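Local coordinates for SusD-like carbohydrate binding protein (Bacteroides vulgatus, PDB 3LEW) that probably binds carbohydrate at the outer membrane as a member of the SusD family of nutrient-binding proteins, at residues 37-40 with 41-44. Sequence-based numbering, arbitrary orientation.
Sequences FNSY and ANPG
S39 to N42 form a type I beta turn, in the loop between helices 19-35 and 46-54, and N42 N closes it on S39 O at 3.1 Å. That donor sits well above the carbonyl plane of S39. One step outward, N38 N bonds to N42 O (3.0 Å), and F37 CA adds a CA-H...O contact to the same oxygen. N38 O is gripped twice. N42 ND2 reaches N38 O at 3.1 Å, nearly straight (167°) and in the plane of both the amide and the carbonyl. S39 OG gives N38 O a 2.6 Å bond on a lone pair. The first torsion of S39 (chi1 87°) sets OG between its own N and carbonyl carbon, where S39 OG also accepts from A41 N at 3.1 Å. Flanking the turn, the F37 and P43 side chains meet at an oblique angle, F37 CE1 3.7 Å from P43 CB; P43 centres an inverse gamma turn. N42 OD1 bonds to T82 OG1 and N38 ND2 to G81 O, which ties the turn and the residue before it to the start of helix 81-103. With an alanine in place of N42, N38 O would probably lose one of its donors and the T82 hydroxyl this partner. The buried N42 amide thus spends its NH2 on N38 O and its oxygen on T82.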
loop_
_atom_site.group_PDB
_atom_site.type_symbol
_atom_site.label_atom_id
_atom_site.label_comp_id
_atom_site.label_asym_id
_atom_site.label_seq_id
_atom_site.Cartn_x
_atom_site.Cartn_y
_atom_site.Cartn_z
ATOM N N PHE A 37 -4.919 6.528 -15.359
ATOM C CA PHE A 37 -4.825 5.171 -15.874
ATOM C C PHE A 37 -3.546 4.941 -16.674
ATOM O O PHE A 37 -3.122 5.821 -17.440
ATOM C CB PHE A 37 -5.983 4.882 -16.825
ATOM C CG PHE A 37 -7.326 4.619 -16.157
ATOM C CD1 PHE A 37 -7.573 3.431 -15.468
ATOM C CD2 PHE A 37 -8.369 5.539 -16.268
ATOM C CE1 PHE A 37 -8.842 3.181 -14.905
ATOM C CE2 PHE A 37 -9.619 5.245 -15.711
ATOM C CZ PHE A 37 -9.826 4.063 -15.028
ATOM N N ASN A 38 -2.994 3.722 -16.584
ATOM C CA ASN A 38 -2.169 3.193 -17.701
ATOM C C ASN A 38 -2.837 1.906 -18.244
ATOM O O ASN A 38 -2.496 0.773 -17.859
ATOM C CB ASN A 38 -0.698 2.994 -17.295
ATOM C CG ASN A 38 0.159 2.557 -18.456
ATOM O OD1 ASN A 38 -0.219 2.764 -19.630
ATOM N ND2 ASN A 38 1.300 1.936 -18.168
ATOM N N SER A 39 -3.833 2.114 -19.107
ATOM C CA SER A 39 -4.853 1.097 -19.419
ATOM C C SER A 39 -5.734 0.903 -18.215
ATOM O O SER A 39 -5.379 1.240 -17.089
ATOM C CB SER A 39 -4.270 -0.247 -19.895
ATOM O OG SER A 39 -3.940 -1.171 -18.851
ATOM N N TYR A 40 -6.886 0.292 -18.436
ATOM C CA TYR A 40 -7.760 -0.067 -17.349
ATOM C C TYR A 40 -7.157 -1.003 -16.299
ATOM O O TYR A 40 -7.661 -1.051 -15.175
ATOM C CB TYR A 40 -9.050 -0.680 -17.869
ATOM C CG TYR A 40 -10.036 0.327 -18.449
ATOM C CD1 TYR A 40 -10.667 1.240 -17.635
ATOM C CD2 TYR A 40 -10.343 0.346 -19.810
ATOM C CE1 TYR A 40 -11.556 2.168 -18.136
ATOM C CE2 TYR A 40 -11.262 1.275 -20.323
ATOM C CZ TYR A 40 -11.858 2.178 -19.470
ATOM O OH TYR A 40 -12.778 3.117 -19.897
ATOM N N ALA A 41 -6.080 -1.721 -16.644
ATOM C CA ALA A 41 -5.390 -2.606 -15.689
ATOM C C ALA A 41 -4.706 -1.849 -14.558
ATOM O O ALA A 41 -4.377 -2.437 -13.549
ATOM C CB ALA A 41 -4.329 -3.514 -16.440
ATOM N N ASN A 42 -4.431 -0.550 -14.760
ATOM C CA ASN A 42 -3.679 0.248 -13.788
ATOM C C ASN A 42 -4.344 1.574 -13.436
ATOM O O ASN A 42 -3.993 2.626 -14.006
ATOM C CB ASN A 42 -2.278 0.532 -14.351
ATOM C CG ASN A 42 -1.487 -0.768 -14.541
ATOM O OD1 ASN A 42 -1.123 -1.389 -13.549
ATOM N ND2 ASN A 42 -1.240 -1.171 -15.796
ATOM N N PRO A 43 -5.257 1.550 -12.478
ATOM C CA PRO A 43 -5.997 2.811 -12.156
ATOM C C PRO A 43 -5.287 3.668 -11.139
ATOM O O PRO A 43 -5.541 3.570 -9.950
ATOM C CB PRO A 43 -7.378 2.280 -11.662
ATOM C CG PRO A 43 -7.382 0.802 -12.030
ATOM C CD PRO A 43 -5.966 0.360 -11.985
ATOM N N GLY A 44 -4.317 4.476 -11.577
ATOM C CA GLY A 44 -3.574 5.328 -10.653
ATOM C C GLY A 44 -2.691 4.632 -9.642
ATOM O O GLY A 44 -2.338 3.434 -9.813
#